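Local coordinates for protein vanadium-dependent bromoperoxidase (Corallina officinalis, PDB 1QHB) that uses hydrogen peroxide and bromide to halogenate organic substrates as a vanadate-dependent homododecamer that also binds calcium, at residues E24-R29 / L571-L576; S152-A157 / L195-T200; G168-F173 / T322-A327. All coordinates share one frame; numbering follows the deposited sequence.

Near the N terminus, helix 11-28 delivers its last turn to contact 1, whose partner is the end of helix 553-574; that contact closes a loop of more than 500 residues, and both others nest inside it. Contact 2 joins the start of helix 153-167 to the short helix 196-199, closing a small, mostly helical loop. Contact 3 begins just beyond helix 153-167 and reaches forward to the start of helix 323-332, so its segments alternate with those of contact 2 and the two loops cross. Contacts 1 and 3 lie on opposite sides of the chain's centre; contacts 2 and 3 come within about 13 Å, nearest atoms.

Contact 1: E24-R29 / L571-L576; sequences ELALAR and LEEQSL
Arg29 reaches across to two consecutive glutamates, Glu572 and Glu573, and ties them into one salt-bridge network. Its grip on Glu573 is end-on, with both terminal nitrogens directed at a single oxygen: NH1 lies 2.8 Å from Glu573 OE2 and NH2 3.0 Å from that same Glu573 OE2. The oxygen sits almost in the guanidinium plane, although the carboxylate itself is turned 35° out of it. NH2 also donates to Glu572 OE1 at 3.2 Å, using the anti lone pair of that oxygen, while NE adds a weak bond to the same OE1. The guanidinium therefore spans the two acids with its edge, its chain extended from CG to NE.

Glu573 has a further charged partner, for its OE1 pairs with Arg19 of a second subunit and also accepts from the backbone of Gly136. A carboxylate held by positive charge on both oxygens would be expected to stay ionised. The two segments lie where helix 11-28 and helix 553-574 run out, so the network fastens the N-terminal helix to the last long helix of the chain at a place where subunits of the dodecamer meet.

Beside the charges, Leu25 is the apolar side chain that packs between the two helices. Its CG stands anti to the backbone N (chi1 -175°), which carries the two methyls toward the partner helix: CD2 packs on Glu573 CG at 3.8 Å, and CD1 touches Leu576 CD1 at 4.3 Å. The Ala26 methyl rests against Glu573 OE2, 3.7 Å from Ala26 CB. Leu576 also lies against Ala21 and Ala22, about one turn before Leu25 on helix 11-28, and meets Pro4 and Gln9 of two further subunits.

Contact 2: S152-A157 / L195-T200; sequences SPELIA and LEWFNT
Pro153 and Trp197 bring the two backbones to their closest, with CA atoms 5.6 Å apart, each residue in the first turn of its own helix. Ser152 and Leu195 occupy the N-cap positions, and Ser152 OG accepts from Leu155 N at 3.3 Å, capping helix 153-167. Between the backbones a water serves as a bridge, donating to Pro153 O at 2.9 Å and accepting from Trp197 N at 3.3 Å, so it takes up an amide of the first turn of helix 196-199.

The indole of Trp197 carries most of the side-chain contact. With CG anti to the backbone N (chi1 -170°), it runs alongside Glu154, both side chains pointing the same way. Glu154 CG lies over the face of the six-membered ring, 3.7 Å from its centroid and only 12° off the normal, a CH-pi contact. The extended chain then lays its carboxylate nearly flat along the ring, the two planes 11° apart and Glu154 CD 3.5 Å from Trp197 CZ2. The charge is answered elsewhere, by Arg213, whose NE forms a salt bridge to Glu154 OE2.

The N-terminal turn of helix 153-167 packs against the single-turn helix 196-199, well away from the vanadate and calcium sites. Ala157, one turn beyond Pro153, is where the helices meet closely: its CB sits 3.5 Å from Trp197 CB and also meets Phe198 CE2, while Leu195 CD1 comes up to Ala157 CA. Leu195 CD2 touches the Ile156 CG2 branch at 4.2 Å; Ile156 in turn packs on helix 432-437. At the more exposed side, the Glu196 side chain runs beside the Pro153 ring, pointing the same way.

Contact 3: G168-F173 / T322-A327; sequences GRDIEF and TIRDLA
Thr322, the N-cap of helix 323-332, meets Glu172 in a single backbone bridge, and its CG2 rests on Asp170 O and Glu172 CG. Its OG1 stands between the backbone N and the carbonyl carbon (chi1 53°) and accepts a weak bond from Asp325 N; Asp325 OD2 accepts weakly from Thr322 N, completing a capping box. A water joins Thr322 OG1 to Asp170 OD1.

Ile323 N donates to Ile171 O at 3.2 Å, nearly end-on to the carbonyl. The isoleucine CD1 lies 3.4 Å from Gly168 O, while its CG1 meets Phe173 CZ at 3.9 Å.

Arg324 N reaches Arg169 O at 2.9 Å, so two carbonyls of the Gly168-Ile171 type I turn receive two amides of the first helical turn. Its side chain, bent at chi3 (-61°), grips Asp170 side-on: NE to OD1 at 2.9 Å and NH2 to OD2 at 3.0 Å, both acceptors in the guanidinium plane. Arg169 CB lies over one face of the Arg324 guanidinium, the two side chains crossing at about a right angle. Arg169 NE donates to Met547 O, and Asp290 OD1 pairs with both Arg169 NH1 and Arg324 NH2, which should ease their repulsion; Asp170 OD2 also accepts from Gly288 N.

Leu326 CD2 touches Phe173 CZ, whose ring also stacks with Tyr236. The Leu326 side chain lies about 9 Å from those of His485 and Arg545 of the vanadate site. The loop after helix 153-167 thus covers the start of helix 323-332, while Met547 of helix 530-548 packs against Phe173, Ile323 and Leu326.

Contact 1: E24-R29 / L571-L576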
loop_
_atom_site.group_PDB
_atom_site.type_symbol
_atom_site.label_atom_id
_atom_site.label_comp_id
_atom_site.label_asym_id
_atom_site.label_seq_id
_atom_site.Cartn_x
_atom_site.Cartn_y
_atom_site.Cartn_z
ATOM N N GLU A 24 13.208 -7.641 8.279
ATOM C CA GLU A 24 13.354 -7.899 6.852
ATOM C C GLU A 24 14.672 -8.579 6.504
ATOM O O GLU A 24 14.721 -9.497 5.704
ATOM C CB GLU A 24 13.250 -6.575 6.076
ATOM C CG GLU A 24 11.823 -6.060 6.058
ATOM C CD GLU A 24 11.667 -4.705 5.392
ATOM O OE1 GLU A 24 12.704 -4.075 5.086
ATOM O OE2 GLU A 24 10.518 -4.264 5.152
ATOM N N LEU A 25 15.754 -8.161 7.186
ATOM C CA LEU A 25 17.029 -8.840 6.996
ATOM C C LEU A 25 16.840 -10.325 7.339
ATOM O O LEU A 25 17.301 -11.203 6.614
ATOM C CB LEU A 25 18.100 -8.219 7.895
ATOM C CG LEU A 25 19.549 -8.714 7.763
ATOM C CD1 LEU A 25 20.535 -7.604 8.151
ATOM C CD2 LEU A 25 19.811 -9.841 8.733
ATOM N N ALA A 26 16.229 -10.594 8.497
ATOM C CA ALA A 26 16.076 -11.973 8.968
ATOM C C ALA A 26 15.189 -12.747 8.005
ATOM O O ALA A 26 15.488 -13.911 7.710
ATOM C CB ALA A 26 15.514 -12.046 10.388
ATOM N N LEU A 27 14.126 -12.099 7.526
ATOM C CA LEU A 27 13.212 -12.788 6.617
ATOM C C LEU A 27 13.947 -13.125 5.311
ATOM O O LEU A 27 13.890 -14.252 4.790
ATOM C CB LEU A 27 11.981 -11.904 6.320
ATOM C CG LEU A 27 11.024 -12.443 5.273
ATOM C CD1 LEU A 27 10.383 -13.765 5.698
ATOM C CD2 LEU A 27 9.881 -11.465 5.037
ATOM N N ALA A 28 14.778 -12.217 4.798
ATOM C CA ALA A 28 15.498 -12.462 3.572
ATOM C C ALA A 28 16.532 -13.558 3.699
ATOM O O ALA A 28 16.914 -14.100 2.637
ATOM C CB ALA A 28 16.142 -11.193 3.016
ATOM N N ARG A 29 16.961 -14.005 4.886
ATOM C CA ARG A 29 17.947 -15.077 4.932
ATOM C C ARG A 29 17.366 -16.390 4.434
ATOM O O ARG A 29 18.181 -17.193 3.996
ATOM C CB ARG A 29 18.481 -15.467 6.304
ATOM C CG ARG A 29 19.271 -14.380 6.973
ATOM C CD ARG A 29 19.835 -15.007 8.266
ATOM N NE ARG A 29 20.352 -13.895 9.049
ATOM C CZ ARG A 29 19.822 -13.360 10.126
ATOM N NH1 ARG A 29 18.698 -13.767 10.685
ATOM N NH2 ARG A 29 20.543 -12.376 10.611
ATOM N N LEU A 571 24.202 -10.956 15.736
ATOM C CA LEU A 571 25.121 -9.806 15.515
ATOM C C LEU A 571 24.757 -9.058 14.238
ATOM O O LEU A 571 24.833 -7.825 14.207
ATOM C CB LEU A 571 26.557 -10.295 15.357
ATOM C CG LEU A 571 27.146 -10.775 16.693
ATOM C CD1 LEU A 571 28.523 -11.351 16.438
ATOM C CD2 LEU A 571 27.154 -9.628 17.668
ATOM N N GLU A 572 24.421 -9.785 13.181
ATOM C CA GLU A 572 24.063 -9.105 11.916
ATOM C C GLU A 572 22.842 -8.192 12.025
ATOM O O GLU A 572 22.855 -7.103 11.463
ATOM C CB GLU A 572 23.724 -10.055 10.755
ATOM C CG GLU A 572 24.945 -10.927 10.427
ATOM C CD GLU A 572 24.620 -11.969 9.368
ATOM O OE1 GLU A 572 23.416 -12.282 9.200
ATOM O OE2 GLU A 572 25.575 -12.455 8.722
ATOM N N GLU A 573 21.819 -8.662 12.732
ATOM C CA GLU A 573 20.618 -7.852 12.930
ATOM C C GLU A 573 20.880 -6.644 13.817
ATOM O O GLU A 573 20.338 -5.574 13.470
ATOM C CB GLU A 573 19.519 -8.714 13.538
ATOM C CG GLU A 573 18.913 -9.615 12.460
ATOM C CD GLU A 573 18.111 -10.736 13.126
ATOM O OE1 GLU A 573 17.278 -10.480 14.021
ATOM O OE2 GLU A 573 18.376 -11.877 12.691
ATOM N N GLN A 574 21.703 -6.816 14.824
ATOM C CA GLN A 574 22.067 -5.728 15.711
ATOM C C GLN A 574 22.976 -4.713 15.072
ATOM O O GLN A 574 23.029 -3.557 15.530
ATOM C CB GLN A 574 22.753 -6.303 16.963
ATOM C CG GLN A 574 21.665 -6.781 17.939
ATOM C CD GLN A 574 22.321 -7.216 19.269
ATOM O OE1 GLN A 574 23.515 -7.086 19.473
ATOM N NE2 GLN A 574 21.491 -7.727 20.167
ATOM N N SER A 575 23.620 -5.022 13.954
ATOM C CA SER A 575 24.500 -4.087 13.287
ATOM C C SER A 575 23.700 -2.942 12.698
ATOM O O SER A 575 24.258 -1.861 12.520
ATOM C CB SER A 575 25.332 -4.757 12.190
ATOM O OG SER A 575 24.502 -5.153 11.108
ATOM N N LEU A 576 22.389 -3.079 12.474
ATOM C CA LEU A 576 21.592 -1.984 11.961
ATOM C C LEU A 576 21.335 -0.929 13.012
ATOM O O LEU A 576 20.935 0.156 12.634
ATOM C CB LEU A 576 20.269 -2.491 11.408
ATOM C CG LEU A 576 20.384 -3.546 10.281
ATOM C CD1 LEU A 576 18.987 -4.063 9.987
ATOM C CD2 LEU A 576 21.015 -2.951 9.039
#

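Contact 2: S152-A157 / L195-T200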
loop_
_atom_site.group_PDB
_atom_site.type_symbol
_atom_site.label_atom_id
_atom_site.label_comp_id
_atom_site.label_asym_id
_atom_site.label_seq_id
_atom_site.Cartn_x
_atom_site.Cartn_y
_atom_site.Cartn_z
ATOM N N SER A 152 24.657 -47.827 12.271
ATOM C CA SER A 152 25.784 -47.279 11.490
ATOM C C SER A 152 27.100 -47.431 12.204
ATOM O O SER A 152 27.223 -47.424 13.445
ATOM C CB SER A 152 25.556 -45.783 11.215
ATOM O OG SER A 152 25.522 -45.040 12.433
ATOM N N PRO A 153 28.176 -47.414 11.423
ATOM C CA PRO A 153 29.545 -47.435 11.962
ATOM C C PRO A 153 29.713 -46.262 12.913
ATOM O O PRO A 153 30.286 -46.364 14.011
ATOM C CB PRO A 153 30.421 -47.256 10.727
ATOM C CG PRO A 153 29.588 -47.827 9.618
ATOM C CD PRO A 153 28.163 -47.396 9.940
ATOM N N GLU A 154 29.205 -45.078 12.528
ATOM C CA GLU A 154 29.291 -43.917 13.387
ATOM C C GLU A 154 28.795 -44.110 14.831
ATOM O O GLU A 154 29.405 -43.727 15.853
ATOM C CB GLU A 154 28.545 -42.730 12.810
ATOM C CG GLU A 154 28.928 -41.434 13.540
ATOM C CD GLU A 154 28.470 -40.168 12.836
ATOM O OE1 GLU A 154 27.742 -40.285 11.824
ATOM O OE2 GLU A 154 28.882 -39.118 13.323
ATOM N N LEU A 155 27.602 -44.708 14.966
ATOM C CA LEU A 155 26.982 -44.900 16.280
ATOM C C LEU A 155 27.783 -45.925 17.063
ATOM O O LEU A 155 28.017 -45.824 18.290
ATOM C CB LEU A 155 25.525 -45.306 16.060
ATOM C CG LEU A 155 24.569 -45.492 17.234
ATOM C CD1 LEU A 155 24.737 -46.885 17.828
ATOM C CD2 LEU A 155 24.776 -44.481 18.340
ATOM N N ILE A 156 28.245 -46.964 16.349
ATOM C CA ILE A 156 29.082 -47.978 16.990
ATOM C C ILE A 156 30.281 -47.299 17.654
ATOM O O ILE A 156 30.539 -47.513 18.849
ATOM C CB ILE A 156 29.523 -49.044 15.991
ATOM C CG1 ILE A 156 28.306 -49.840 15.505
ATOM C CG2 ILE A 156 30.561 -49.963 16.642
ATOM C CD1 ILE A 156 28.631 -50.662 14.277
ATOM N N ALA A 157 31.010 -46.489 16.880
ATOM C CA ALA A 157 32.123 -45.747 17.449
ATOM C C ALA A 157 31.692 -44.782 18.540
ATOM O O ALA A 157 32.496 -44.532 19.421
ATOM C CB ALA A 157 32.789 -44.892 16.350
ATOM N N LEU A 195 37.749 -49.805 15.156
ATOM C CA LEU A 195 36.430 -49.568 14.598
ATOM C C LEU A 195 36.562 -48.796 13.304
ATOM O O LEU A 195 37.303 -47.830 13.145
ATOM C CB LEU A 195 35.531 -48.820 15.579
ATOM C CG LEU A 195 35.432 -49.459 16.975
ATOM C CD1 LEU A 195 34.677 -48.528 17.905
ATOM C CD2 LEU A 195 34.718 -50.800 16.850
ATOM N N GLU A 196 35.784 -49.208 12.311
ATOM C CA GLU A 196 35.763 -48.619 10.979
ATOM C C GLU A 196 35.574 -47.117 10.964
ATOM O O GLU A 196 36.228 -46.438 10.156
ATOM C CB GLU A 196 34.624 -49.330 10.237
ATOM C CG GLU A 196 34.358 -48.791 8.843
ATOM C CD GLU A 196 33.111 -49.422 8.234
ATOM O OE1 GLU A 196 32.450 -50.302 8.836
ATOM O OE2 GLU A 196 32.817 -49.003 7.096
ATOM N N TRP A 197 34.721 -46.527 11.802
ATOM C CA TRP A 197 34.577 -45.073 11.800
ATOM C C TRP A 197 35.924 -44.367 11.866
ATOM O O TRP A 197 36.294 -43.456 11.089
ATOM C CB TRP A 197 33.708 -44.623 12.981
ATOM C CG TRP A 197 33.330 -43.162 12.906
ATOM C CD1 TRP A 197 33.744 -42.182 13.771
ATOM C CD2 TRP A 197 32.515 -42.513 11.934
ATOM N NE1 TRP A 197 33.260 -40.978 13.373
ATOM C CE2 TRP A 197 32.482 -41.151 12.252
ATOM C CE3 TRP A 197 31.769 -42.971 10.828
ATOM C CZ2 TRP A 197 31.738 -40.200 11.532
ATOM C CZ3 TRP A 197 31.026 -42.053 10.106
ATOM C CH2 TRP A 197 31.045 -40.682 10.452
ATOM N N PHE A 198 36.770 -44.819 12.818
ATOM C CA PHE A 198 38.071 -44.199 13.000
ATOM C C PHE A 198 39.180 -44.708 12.082
ATOM O O PHE A 198 40.077 -43.917 11.766
ATOM C CB PHE A 198 38.542 -44.388 14.452
ATOM C CG PHE A 198 37.664 -43.811 15.528
ATOM C CD1 PHE A 198 37.580 -42.445 15.734
ATOM C CD2 PHE A 198 36.976 -44.630 16.399
ATOM C CE1 PHE A 198 36.791 -41.892 16.726
ATOM C CE2 PHE A 198 36.178 -44.121 17.411
ATOM C CZ PHE A 198 36.079 -42.747 17.574
ATOM N N ASN A 199 39.174 -45.991 11.712
ATOM C CA ASN A 199 40.322 -46.489 10.953
ATOM C C ASN A 199 40.148 -46.486 9.466
ATOM O O ASN A 199 41.062 -46.891 8.764
ATOM C CB ASN A 199 40.761 -47.889 11.428
ATOM C CG ASN A 199 39.759 -48.986 11.181
ATOM O OD1 ASN A 199 39.023 -48.953 10.212
ATOM N ND2 ASN A 199 39.629 -49.962 12.056
ATOM N N THR A 200 39.036 -46.004 8.940
ATOM C CA THR A 200 38.753 -45.885 7.507
ATOM C C THR A 200 38.208 -44.494 7.215
ATOM O O THR A 200 37.378 -44.012 7.973
ATOM C CB THR A 200 37.622 -46.886 7.167
ATOM O OG1 THR A 200 38.114 -48.173 7.551
ATOM C CG2 THR A 200 37.232 -46.948 5.713
HETATM O O HOH W 1 32.580 -48.180 13.678
#

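Contact 3: G168-F173 / T322-A327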
loop_
_atom_site.group_PDB
_atom_site.type_symbol
_atom_site.label_atom_id
_atom_site.label_comp_id
_atom_site.label_asym_id
_atom_site.label_seq_id
_atom_site.Cartn_x
_atom_site.Cartn_y
_atom_site.Cartn_z
ATOM N N GLY A 168 36.718 -45.037 32.309
ATOM C CA GLY A 168 37.861 -44.215 32.707
ATOM C C GLY A 168 37.418 -42.972 33.474
ATOM O O GLY A 168 38.242 -42.035 33.547
ATOM N N ARG A 169 36.242 -42.929 34.102
ATOM C CA ARG A 169 35.796 -41.710 34.765
ATOM C C ARG A 169 36.681 -41.211 35.883
ATOM O O ARG A 169 36.670 -40.018 36.199
ATOM C CB ARG A 169 34.377 -41.866 35.352
ATOM C CG ARG A 169 33.270 -41.068 34.692
ATOM C CD ARG A 169 31.833 -41.448 34.971
ATOM N NE ARG A 169 31.115 -41.414 33.622
ATOM C CZ ARG A 169 30.049 -42.161 33.439
ATOM N NH1 ARG A 169 29.606 -42.963 34.417
ATOM N NH2 ARG A 169 29.379 -42.140 32.294
ATOM N N ASP A 170 37.381 -42.091 36.609
ATOM C CA ASP A 170 38.159 -41.647 37.759
ATOM C C ASP A 170 39.629 -41.509 37.429
ATOM O O ASP A 170 40.454 -41.225 38.278
ATOM C CB ASP A 170 37.844 -42.526 38.973
ATOM C CG ASP A 170 36.394 -42.267 39.365
ATOM O OD1 ASP A 170 36.057 -41.112 39.731
ATOM O OD2 ASP A 170 35.600 -43.200 39.246
ATOM N N ILE A 171 39.995 -41.490 36.176
ATOM C CA ILE A 171 41.325 -41.210 35.675
ATOM C C ILE A 171 41.535 -39.700 35.660
ATOM O O ILE A 171 40.642 -38.939 35.251
ATOM C CB ILE A 171 41.446 -41.780 34.253
ATOM C CG1 ILE A 171 41.531 -43.313 34.373
ATOM C CG2 ILE A 171 42.680 -41.266 33.537
ATOM C CD1 ILE A 171 41.644 -44.052 33.063
ATOM N N GLU A 172 42.730 -39.244 36.049
ATOM C CA GLU A 172 43.071 -37.858 36.051
ATOM C C GLU A 172 43.547 -37.351 34.704
ATOM O O GLU A 172 44.423 -37.955 34.095
ATOM C CB GLU A 172 44.204 -37.537 37.071
ATOM C CG GLU A 172 43.760 -37.941 38.463
ATOM C CD GLU A 172 44.737 -37.585 39.559
ATOM O OE1 GLU A 172 45.686 -36.805 39.373
ATOM O OE2 GLU A 172 44.519 -38.057 40.688
ATOM N N PHE A 173 43.041 -36.194 34.282
ATOM C CA PHE A 173 43.499 -35.621 33.018
ATOM C C PHE A 173 45.018 -35.498 32.939
ATOM O O PHE A 173 45.648 -35.836 31.936
ATOM C CB PHE A 173 42.910 -34.214 32.859
ATOM C CG PHE A 173 41.439 -34.258 32.546
ATOM C CD1 PHE A 173 41.028 -34.747 31.319
ATOM C CD2 PHE A 173 40.503 -33.829 33.459
ATOM C CE1 PHE A 173 39.678 -34.810 31.008
ATOM C CE2 PHE A 173 39.152 -33.853 33.120
ATOM C CZ PHE A 173 38.748 -34.355 31.923
ATOM N N THR A 322 39.644 -35.160 37.607
ATOM C CA THR A 322 39.294 -36.374 36.905
ATOM C C THR A 322 38.204 -36.097 35.868
ATOM O O THR A 322 37.529 -35.070 35.913
ATOM C CB THR A 322 38.763 -37.461 37.853
ATOM O OG1 THR A 322 37.681 -36.905 38.630
ATOM C CG2 THR A 322 39.798 -37.865 38.916
ATOM N N ILE A 323 38.027 -37.055 34.967
ATOM C CA ILE A 323 36.912 -37.015 34.017
ATOM C C ILE A 323 35.600 -36.829 34.766
ATOM O O ILE A 323 34.786 -35.996 34.366
ATOM C CB ILE A 323 36.931 -38.310 33.195
ATOM C CG1 ILE A 323 38.115 -38.181 32.212
ATOM C CG2 ILE A 323 35.628 -38.554 32.453
ATOM C CD1 ILE A 323 38.303 -39.396 31.362
ATOM N N ARG A 324 35.440 -37.444 35.938
ATOM C CA ARG A 324 34.211 -37.346 36.719
ATOM C C ARG A 324 33.995 -35.910 37.133
ATOM O O ARG A 324 32.836 -35.425 37.111
ATOM C CB ARG A 324 34.244 -38.285 37.935
ATOM C CG ARG A 324 32.894 -38.422 38.651
ATOM C CD ARG A 324 32.912 -39.430 39.808
ATOM N NE ARG A 324 33.243 -40.814 39.362
ATOM C CZ ARG A 324 32.376 -41.628 38.778
ATOM N NH1 ARG A 324 31.116 -41.239 38.553
ATOM N NH2 ARG A 324 32.732 -42.851 38.394
ATOM N N ASP A 325 35.033 -35.195 37.567
ATOM C CA ASP A 325 34.826 -33.809 37.970
ATOM C C ASP A 325 34.298 -32.957 36.809
ATOM O O ASP A 325 33.628 -31.957 37.094
ATOM C CB ASP A 325 36.104 -33.202 38.513
ATOM C CG ASP A 325 36.645 -33.872 39.781
ATOM O OD1 ASP A 325 35.900 -34.532 40.496
ATOM O OD2 ASP A 325 37.865 -33.700 40.054
ATOM N N LEU A 326 34.715 -33.173 35.566
ATOM C CA LEU A 326 34.201 -32.386 34.452
ATOM C C LEU A 326 32.746 -32.763 34.286
ATOM O O LEU A 326 31.907 -31.881 34.139
ATOM C CB LEU A 326 35.029 -32.596 33.167
ATOM C CG LEU A 326 34.660 -31.689 32.005
ATOM C CD1 LEU A 326 34.716 -30.213 32.419
ATOM C CD2 LEU A 326 35.499 -31.962 30.760
ATOM N N ALA A 327 32.348 -34.035 34.422
ATOM C CA ALA A 327 30.926 -34.411 34.424
ATOM C C ALA A 327 30.186 -33.688 35.526
ATOM O O ALA A 327 29.092 -33.077 35.345
ATOM C CB ALA A 327 30.805 -35.923 34.622
HETATM O O HOH W 2 36.956 -38.806 40.465
#